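Local atomic coordinates of high-potential iron-sulfur protein (Rhodoferax fermentans, PDB entry 1HLQ), a protein that carries electrons through a high-potential [4Fe-4S] cluster, notably in the photosynthetic electron transport of purple bacteria. Residues Pro3-Tyr17 / Leu56-Ala70. Residues are numbered along the deposited sequence; the frame is centred on the assembly and turned at random. Where two conformers were deposited one is given.
Sequences PLVAETDANAKSLGY and LFAGKEVVAKGWCSA. With SF4 (iron/sulfur cluster), chain G.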
ATOM      1  N   PRO A   3       4.088  -6.873  15.702  1.00 18.39           N
ATOM      2  CA  PRO A   3       3.640  -8.141  15.191  1.00 17.54           C
ATOM      3  C   PRO A   3       4.068  -8.308  13.734  1.00 16.31           C
ATOM      4  O   PRO A   3       3.975  -7.390  12.919  1.00 16.35           O
ATOM      5  CB  PRO A   3       2.118  -8.078  15.254  1.00 17.92           C
ATOM      6  CG  PRO A   3       1.892  -7.134  16.387  1.00 19.09           C
ATOM      7  CD  PRO A   3       2.940  -6.071  16.202  1.00 19.69           C
ATOM      8  N   LEU A   4       4.461  -9.534  13.399  1.00 15.99           N
ATOM      9  CA  LEU A   4       4.806  -9.808  12.008  1.00 14.93           C
ATOM     10  C   LEU A   4       3.564  -9.917  11.148  1.00 14.38           C
ATOM     11  O   LEU A   4       2.492 -10.386  11.541  1.00 15.52           O
ATOM     12  CB  LEU A   4       5.569 -11.139  11.900  1.00 14.97           C
ATOM     13  CG  LEU A   4       6.977 -11.155  12.512  1.00 15.65           C
ATOM     14  CD1 LEU A   4       7.465 -12.591  12.578  1.00 16.61           C
ATOM     15  CD2 LEU A   4       7.930 -10.267  11.746  1.00 16.95           C
ATOM     16  N   VAL A   5       3.708  -9.451   9.901  1.00 14.09           N
ATOM     17  CA  VAL A   5       2.653  -9.639   8.912  1.00 13.83           C
ATOM     18  C   VAL A   5       2.307 -11.116   8.811  1.00 14.02           C
ATOM     19  O   VAL A   5       3.208 -11.972   8.821  1.00 15.26           O
ATOM     20  CB  VAL A   5       3.149  -9.119   7.542  1.00 14.04           C
ATOM     21  CG1 VAL A   5       2.218  -9.510   6.406  1.00 14.55           C
ATOM     22  CG2 VAL A   5       3.369  -7.611   7.584  1.00 14.24           C
ATOM     23  N   ALA A   6       1.042 -11.480   8.758  1.00 13.99           N
ATOM     24  CA  ALA A   6       0.585 -12.843   8.510  1.00 14.41           C
ATOM     25  C   ALA A   6       0.339 -12.979   7.007  1.00 14.93           C
ATOM     26  O   ALA A   6      -0.235 -12.084   6.384  1.00 15.63           O
ATOM     27  CB  ALA A   6      -0.673 -13.186   9.284  1.00 14.83           C
ATOM     28  N   GLU A   7       0.695 -14.113   6.424  1.00 15.33           N
ATOM     29  CA  GLU A   7       0.487 -14.356   5.006  1.00 15.88           C
ATOM     30  C   GLU A   7      -0.981 -14.376   4.637  1.00 16.27           C
ATOM     31  O   GLU A   7      -1.315 -14.203   3.463  1.00 17.21           O
ATOM     32  CB  GLU A   7       1.196 -15.644   4.567  1.00 16.20           C
ATOM     33  CG  GLU A   7       2.698 -15.520   4.652  1.00 16.90           C
ATOM     34  CD  GLU A   7       3.477 -16.769   4.314  1.00 17.05           C
ATOM     35  OE1 GLU A   7       4.687 -16.714   4.623  1.00 16.83           O
ATOM     36  OE2 GLU A   7       2.867 -17.731   3.795  1.00 19.13           O
ATOM     37  N   THR A   8      -1.878 -14.607   5.586  1.00 16.99           N
ATOM     38  CA  THR A   8      -3.309 -14.580   5.366  1.00 17.44           C
ATOM     39  C   THR A   8      -3.899 -13.185   5.543  1.00 16.58           C
ATOM     40  O   THR A   8      -5.105 -13.022   5.344  1.00 18.49           O
ATOM     41  CB  THR A   8      -3.986 -15.551   6.358  1.00 18.90           C
ATOM     42  OG1 THR A   8      -3.499 -15.253   7.667  1.00 20.01           O
ATOM     43  CG2 THR A   8      -3.713 -16.992   5.946  1.00 19.82           C
ATOM     44  N   ASP A   9      -3.131 -12.194   5.966  1.00 15.58           N
ATOM     45  CA  ASP A   9      -3.636 -10.820   6.076  1.00 15.71           C
ATOM     46  C   ASP A   9      -4.058 -10.359   4.682  1.00 15.27           C
ATOM     47  O   ASP A   9      -3.425 -10.690   3.682  1.00 15.72           O
ATOM     48  CB  ASP A   9      -2.613  -9.858   6.644  1.00 16.20           C
ATOM     49  CG  ASP A   9      -2.276 -10.017   8.115  1.00 16.52           C
ATOM     50  OD1 ASP A   9      -1.249  -9.475   8.584  1.00 16.19           O
ATOM     51  OD2 ASP A   9      -3.078 -10.699   8.817  1.00 18.29           O
ATOM     52  N   ALA A  10      -5.135  -9.580   4.590  1.00 15.79           N
ATOM     53  CA  ALA A  10      -5.655  -9.178   3.291  1.00 15.87           C
ATOM     54  C   ALA A  10      -4.638  -8.413   2.449  1.00 15.74           C
ATOM     55  O   ALA A  10      -4.507  -8.712   1.250  1.00 16.27           O
ATOM     56  CB  ALA A  10      -6.905  -8.312   3.449  1.00 16.99           C
ATOM     57  N   ASN A  11      -3.933  -7.474   3.059  1.00 15.77           N
ATOM     58  CA  ASN A  11      -2.957  -6.703   2.297  1.00 15.31           C
ATOM     59  C   ASN A  11      -1.785  -7.575   1.873  1.00 15.30           C
ATOM     60  O   ASN A  11      -1.229  -7.376   0.794  1.00 16.32           O
ATOM     61  CB  ASN A  11      -2.543  -5.436   3.012  1.00 16.03           C
ATOM     62  CG  ASN A  11      -1.966  -5.565   4.391  1.00 15.84           C
ATOM     63  OD1 ASN A  11      -1.784  -6.675   4.905  1.00 16.00           O
ATOM     64  ND2 ASN A  11      -1.699  -4.431   5.025  1.00 15.86           N
ATOM     65  N   ALA A  12      -1.439  -8.554   2.700  1.00 14.43           N
ATOM     66  CA  ALA A  12      -0.369  -9.488   2.343  1.00 13.75           C
ATOM     67  C   ALA A  12      -0.797 -10.331   1.148  1.00 14.14           C
ATOM     68  O   ALA A  12      -0.060 -10.474   0.156  1.00 15.08           O
ATOM     69  CB  ALA A  12      -0.061 -10.368   3.548  1.00 13.69           C
ATOM     70  N   LYS A  13      -2.001 -10.904   1.179  1.00 14.67           N
ATOM     71  CA  LYS A  13      -2.494 -11.729   0.087  1.00 15.98           C
ATOM     72  C   LYS A  13      -2.558 -10.933  -1.223  1.00 15.50           C
ATOM     73  O   LYS A  13      -2.220 -11.414  -2.310  1.00 16.39           O
ATOM     74  CB  LYS A  13      -3.868 -12.334   0.376  1.00 18.53           C
ATOM     75  CG  LYS A  13      -3.856 -13.398   1.468  1.00 21.96           C
ATOM     76  CD  LYS A  13      -5.246 -14.030   1.553  1.00 25.70           C
ATOM     77  CE  LYS A  13      -5.278 -15.224   2.483  1.00 28.63           C
ATOM     78  NZ  LYS A  13      -6.674 -15.635   2.811  1.00 31.26           N
ATOM     79  N   SER A  14      -2.936  -9.662  -1.150  1.00 14.78           N
ATOM     80  CA  SER A  14      -3.015  -8.813  -2.342  1.00 14.71           C
ATOM     81  C   SER A  14      -1.655  -8.657  -3.015  1.00 15.02           C
ATOM     82  O   SER A  14      -1.616  -8.463  -4.235  1.00 15.93           O
ATOM     83  CB  SER A  14      -3.601  -7.463  -1.935  1.00 15.60           C
ATOM     84  OG  SER A  14      -3.874  -6.660  -3.072  1.00 17.42           O
ATOM     85  N   LEU A  15      -0.578  -8.707  -2.245  1.00 13.89           N
ATOM     86  CA  LEU A  15       0.766  -8.546  -2.765  1.00 13.80           C
ATOM     87  C   LEU A  15       1.555  -9.843  -2.842  1.00 13.54           C
ATOM     88  O   LEU A  15       2.767  -9.843  -3.095  1.00 14.43           O
ATOM     89  CB  LEU A  15       1.538  -7.541  -1.898  1.00 13.85           C
ATOM     90  CG  LEU A  15       1.054  -6.089  -1.975  1.00 14.24           C
ATOM     91  CD1 LEU A  15       1.645  -5.239  -0.878  1.00 14.41           C
ATOM     92  CD2 LEU A  15       1.414  -5.510  -3.340  1.00 15.25           C
ATOM     93  N   GLY A  16       0.911 -10.984  -2.608  1.00 13.23           N
ATOM     94  CA  GLY A  16       1.602 -12.270  -2.618  1.00 12.85           C
ATOM     95  C   GLY A  16       2.728 -12.336  -1.601  1.00 13.35           C
ATOM     96  O   GLY A  16       3.741 -13.000  -1.818  1.00 14.49           O
ATOM     97  N   TYR A  17       2.598 -11.630  -0.470  1.00 13.12           N
ATOM     98  CA  TYR A  17       3.664 -11.625   0.516  1.00 13.18           C
ATOM     99  C   TYR A  17       3.900 -13.006   1.119  1.00 13.65           C
ATOM    100  O   TYR A  17       2.978 -13.720   1.498  1.00 14.49           O
ATOM    101  CB  TYR A  17       3.317 -10.663   1.669  1.00 13.42           C
ATOM    102  CG  TYR A  17       4.305 -10.737   2.815  1.00 13.36           C
ATOM    103  CD1 TYR A  17       5.500 -10.040   2.821  1.00 13.27           C
ATOM    104  CD2 TYR A  17       4.012 -11.513   3.936  1.00 13.74           C
ATOM    105  CE1 TYR A  17       6.403 -10.173   3.862  1.00 13.32           C
ATOM    106  CE2 TYR A  17       4.895 -11.649   4.990  1.00 12.92           C
ATOM    107  CZ  TYR A  17       6.081 -10.947   4.961  1.00 12.72           C
ATOM    108  OH  TYR A  17       6.983 -11.047   6.000  1.00 13.69           O
ATOM    109  N   LEU A  56       4.268  -0.622   3.126  1.00 17.95           N
ATOM    110  CA  LEU A  56       3.062  -1.223   2.637  1.00 17.62           C
ATOM    111  C   LEU A  56       2.310  -1.984   3.721  1.00 17.39           C
ATOM    112  O   LEU A  56       1.228  -2.457   3.412  1.00 16.95           O
ATOM    113  CB  LEU A  56       3.352  -2.178   1.459  1.00 17.05           C
ATOM    114  CG  LEU A  56       4.107  -1.466   0.315  1.00 16.91           C
ATOM    115  CD1 LEU A  56       4.388  -2.438  -0.822  1.00 17.29           C
ATOM    116  CD2 LEU A  56       3.347  -0.252  -0.189  1.00 17.34           C
ATOM    117  N   PHE A  57       2.964  -2.190   4.871  1.00 17.69           N
ATOM    118  CA  PHE A  57       2.372  -2.996   5.942  1.00 17.05           C
ATOM    119  C   PHE A  57       2.359  -2.266   7.276  1.00 18.52           C
ATOM    120  O   PHE A  57       3.190  -2.422   8.163  1.00 19.23           O
ATOM    121  CB  PHE A  57       3.157  -4.328   6.053  1.00 16.50           C
ATOM    122  CG  PHE A  57       2.947  -5.189   4.834  1.00 14.78           C
ATOM    123  CD1 PHE A  57       3.916  -5.258   3.828  1.00 15.63           C
ATOM    124  CD2 PHE A  57       1.776  -5.902   4.660  1.00 14.56           C
ATOM    125  CE1 PHE A  57       3.669  -6.016   2.699  1.00 15.12           C
ATOM    126  CE2 PHE A  57       1.529  -6.682   3.551  1.00 15.16           C
ATOM    127  CZ  PHE A  57       2.504  -6.729   2.547  1.00 15.02           C
ATOM    128  N   ALA A  58       1.344  -1.422   7.459  1.00 18.16           N
ATOM    129  CA  ALA A  58       1.171  -0.625   8.659  1.00 18.66           C
ATOM    130  C   ALA A  58       0.923  -1.471   9.904  1.00 18.80           C
ATOM    131  O   ALA A  58       0.257  -2.490   9.871  1.00 18.81           O
ATOM    132  CB  ALA A  58      -0.013   0.329   8.483  1.00 20.17           C
ATOM    133  N   GLY A  59       1.544  -1.041  10.984  1.00 18.88           N
ATOM    134  CA  GLY A  59       1.409  -1.579  12.316  1.00 18.57           C
ATOM    135  C   GLY A  59       2.128  -2.874  12.599  1.00 17.98           C
ATOM    136  O   GLY A  59       2.076  -3.429  13.682  1.00 18.07           O
ATOM    137  N   LYS A  60       2.838  -3.350  11.581  1.00 17.62           N
ATOM    138  CA  LYS A  60       3.492  -4.651  11.615  1.00 17.02           C
ATOM    139  C   LYS A  60       4.920  -4.579  11.100  1.00 16.84           C
ATOM    140  O   LYS A  60       5.469  -3.516  10.848  1.00 19.05           O
ATOM    141  CB  LYS A  60       2.655  -5.628  10.786  1.00 17.03           C
ATOM    142  CG  LYS A  60       1.244  -5.861  11.264  1.00 16.97           C
ATOM    143  CD  LYS A  60       0.555  -7.118  10.830  1.00 17.26           C
ATOM    144  CE  LYS A  60      -0.875  -7.203  11.337  1.00 18.22           C
ATOM    145  NZ  LYS A  60      -1.478  -8.548  11.166  1.00 18.31           N
ATOM    146  N   GLU A  61       5.561  -5.743  11.066  1.00 15.90           N
ATOM    147  CA  GLU A  61       6.908  -5.874  10.538  1.00 16.50           C
ATOM    148  C   GLU A  61       6.913  -7.056   9.566  1.00 15.44           C
ATOM    149  O   GLU A  61       6.089  -7.962   9.670  1.00 15.18           O
ATOM    150  CB  GLU A  61       7.959  -6.099  11.631  1.00 18.96           C
ATOM    151  CG  GLU A  61       8.225  -4.811  12.404  1.00 22.26           C
ATOM    152  CD  GLU A  61       9.295  -4.863  13.453  1.00 24.59           C
ATOM    153  OE1 GLU A  61       9.656  -3.771  13.940  1.00 27.38           O
ATOM    154  OE2 GLU A  61       9.757  -5.950  13.826  1.00 26.52           O
ATOM    155  N   VAL A  62       7.832  -6.969   8.601  1.00 15.40           N
ATOM    156  CA  VAL A  62       8.020  -8.059   7.648  1.00 15.10           C
ATOM    157  C   VAL A  62       9.315  -8.793   7.987  1.00 14.95           C
ATOM    158  O   VAL A  62      10.166  -8.238   8.692  1.00 16.47           O
ATOM    159  CB  VAL A  62       8.066  -7.558   6.191  1.00 14.95           C
ATOM    160  CG1 VAL A  62       6.707  -6.973   5.796  1.00 15.41           C
ATOM    161  CG2 VAL A  62       9.183  -6.548   5.953  1.00 15.63           C
ATOM    162  N   VAL A  63       9.459 -10.013   7.514  1.00 14.86           N
ATOM    163  CA  VAL A  63      10.672 -10.806   7.741  1.00 14.84           C
ATOM    164  C   VAL A  63      11.651 -10.460   6.630  1.00 14.94           C
ATOM    165  O   VAL A  63      11.285 -10.452   5.440  1.00 14.58           O
ATOM    166  CB  VAL A  63      10.344 -12.300   7.772  1.00 16.04           C
ATOM    167  CG1 VAL A  63      11.591 -13.160   7.907  1.00 15.99           C
ATOM    168  CG2 VAL A  63       9.419 -12.558   8.960  1.00 16.16           C
ATOM    169  N   ALA A  64      12.923 -10.223   6.960  1.00 15.43           N
ATOM    170  CA  ALA A  64      13.931  -9.786   6.006  1.00 15.51           C
ATOM    171  C   ALA A  64      14.171 -10.760   4.865  1.00 14.28           C
ATOM    172  O   ALA A  64      14.497 -10.360   3.728  1.00 15.40           O
ATOM    173  CB  ALA A  64      15.215  -9.477   6.747  1.00 16.86           C
ATOM    174  N   LYS A  65      13.961 -12.029   5.131  1.00 14.53           N
ATOM    175  CA  LYS A  65      14.038 -13.151   4.232  0.60 15.08           C
ATOM    176  C   LYS A  65      12.836 -13.231   3.300  1.00 14.62           C
ATOM    177  O   LYS A  65      12.783 -14.060   2.393  1.00 15.55           O
ATOM    178  CB  LYS A  65      13.939 -14.473   5.038  0.60 16.61           C
ATOM    179  CG  LYS A  65      15.191 -14.930   5.733  0.60 17.62           C
ATOM    180  CD  LYS A  65      14.972 -16.203   6.534  0.60 17.92           C
ATOM    181  CE  LYS A  65      14.510 -17.362   5.672  0.60 17.30           C
ATOM    182  NZ  LYS A  65      14.799 -18.650   6.359  0.60 17.26           N
ATOM    183  N   GLY A  66      11.804 -12.428   3.572  1.00 13.72           N
ATOM    184  CA  GLY A  66      10.542 -12.435   2.886  1.00 12.90           C
ATOM    185  C   GLY A  66      10.522 -11.764   1.524  1.00 12.67           C
ATOM    186  O   GLY A  66      11.549 -11.374   0.987  1.00 13.53           O
ATOM    187  N   TRP A  67       9.331 -11.631   0.949  1.00 12.26           N
ATOM    188  CA  TRP A  67       9.155 -11.071  -0.382  1.00 12.57           C
ATOM    189  C   TRP A  67       7.688 -10.738  -0.616  1.00 12.71           C
ATOM    190  O   TRP A  67       6.791 -11.373  -0.085  1.00 13.05           O
ATOM    191  CB  TRP A  67       9.551 -12.147  -1.421  1.00 12.91           C
ATOM    192  CG  TRP A  67       9.459 -11.712  -2.852  1.00 13.72           C
ATOM    193  CD1 TRP A  67      10.439 -11.112  -3.584  1.00 13.63           C
ATOM    194  CD2 TRP A  67       8.341 -11.847  -3.729  1.00 13.76           C
ATOM    195  NE1 TRP A  67      10.005 -10.841  -4.865  1.00 13.68           N
ATOM    196  CE2 TRP A  67       8.712 -11.291  -4.978  1.00 13.60           C
ATOM    197  CE3 TRP A  67       7.052 -12.378  -3.596  1.00 13.96           C
ATOM    198  CZ2 TRP A  67       7.846 -11.249  -6.067  1.00 14.72           C
ATOM    199  CZ3 TRP A  67       6.191 -12.329  -4.679  1.00 14.75           C
ATOM    200  CH2 TRP A  67       6.597 -11.780  -5.897  1.00 14.34           C
ATOM    201  N   CYS A  68       7.476  -9.730  -1.455  1.00 12.75           N
ATOM    202  CA  CYS A  68       6.135  -9.440  -1.947  1.00 12.49           C
ATOM    203  C   CYS A  68       6.285  -8.908  -3.373  1.00 12.71           C
ATOM    204  O   CYS A  68       7.390  -8.623  -3.836  1.00 13.14           O
ATOM    205  CB  CYS A  68       5.287  -8.534  -1.080  1.00 13.17           C
ATOM    206  SG  CYS A  68       5.545  -6.777  -1.412  1.00 12.63           S
ATOM    207  N   SER A  69       5.147  -8.815  -4.059  1.00 12.84           N
ATOM    208  CA  SER A  69       5.155  -8.457  -5.478  1.00 13.11           C
ATOM    209  C   SER A  69       5.653  -7.058  -5.743  1.00 12.33           C
ATOM    210  O   SER A  69       6.015  -6.755  -6.890  1.00 13.04           O
ATOM    211  CB  SER A  69       3.694  -8.602  -5.945  0.55 14.16           C
ATOM    212  OG  SER A  69       3.522  -8.345  -7.316  0.55 15.11           O
ATOM    213  N   ALA A  70       5.681  -6.169  -4.763  1.00 13.04           N
ATOM    214  CA  ALA A  70       6.200  -4.833  -4.883  1.00 13.11           C
ATOM    215  C   ALA A  70       7.711  -4.757  -4.731  1.00 12.92           C
ATOM    216  O   ALA A  70       8.263  -3.648  -4.711  1.00 14.59           O
ATOM    217  CB  ALA A  70       5.538  -3.908  -3.855  1.00 14.21           C
TER
HETATM  218 FE1  SF4 G  76       9.363  -6.863   1.542  1.00 14.06          FE
HETATM  219 FE2  SF4 G  76       9.762  -4.823  -0.250  1.00 14.50          FE
HETATM  220 FE3  SF4 G  76       7.943  -4.572   1.734  1.00 14.90          FE
HETATM  221 FE4  SF4 G  76       7.495  -6.284  -0.309  1.00 13.90          FE
HETATM  222  S1  SF4 G  76       7.696  -3.996  -0.516  1.00 14.38           S
HETATM  223  S2  SF4 G  76       7.163  -6.768   1.950  1.00 13.26           S
HETATM  224  S3  SF4 G  76       9.607  -7.075  -0.772  1.00 12.76           S
HETATM  225  S4  SF4 G  76      10.186  -4.772   2.073  1.00 14.54           S
HETATM  226  O   HOH W   1       0.113  -9.883  13.073  1.00 20.10           O
HETATM  227  O   HOH W   2      -0.346  -4.244   7.678  1.00 20.01           O
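Backbone pairing of L4 with E61 pins the start of 3-17 to 56-70: E61 N donates to P3 O, and V5 N to E61 O in a nearly straight bond of 2.8 Å, forming a single beta bridge. At the other end S69 N reaches L15 O, within the Schellman motif whose C-prime residue, G16, has positive phi and ends helix 10-14.

Charge is handled at one corner. K60, extended beyond CG, runs past V5 and brings NZ to D9 OD1 at 2.8 Å on the syn side of the carboxylate; A6 N grips the same oxygen from the opposite face, and two donors thus hold OD1. Water 1 links K60 NZ to L4 O, and water 2 links N11 ND2 to A58 O.

Many of the apolar contacts centre on F57. V5 CG2 packs on its CB (3.6 Å), L15 CD1 on CZ, and A12 CA meets the edge of the ring, where the N11 amide also lies through OD1. Y17 lies obliquely to F57, planes at 53°. Y17 CG is anti to its backbone N (chi1 173°), which carries the Y17 ring past V62 CG1 until Y17 OH accepts from V63 N (3.1 Å, 172° at the hydrogen). Without the ring, as with an alanine here, V63 N is likely to lose this acceptor and a gap to open beside V62 and the cluster.

C68 SG binds iron FE4 at 2.3 Å, while F57 CE1 and Y17 CD1 approach sulfide S2 at 3.7 and 3.8 Å and L56 CD1 nears S1. This aromatic and aliphatic wrapping is consistent with a cluster shielded from water, as in HiPIPs, where burial probably favours the 3+/2+ couple.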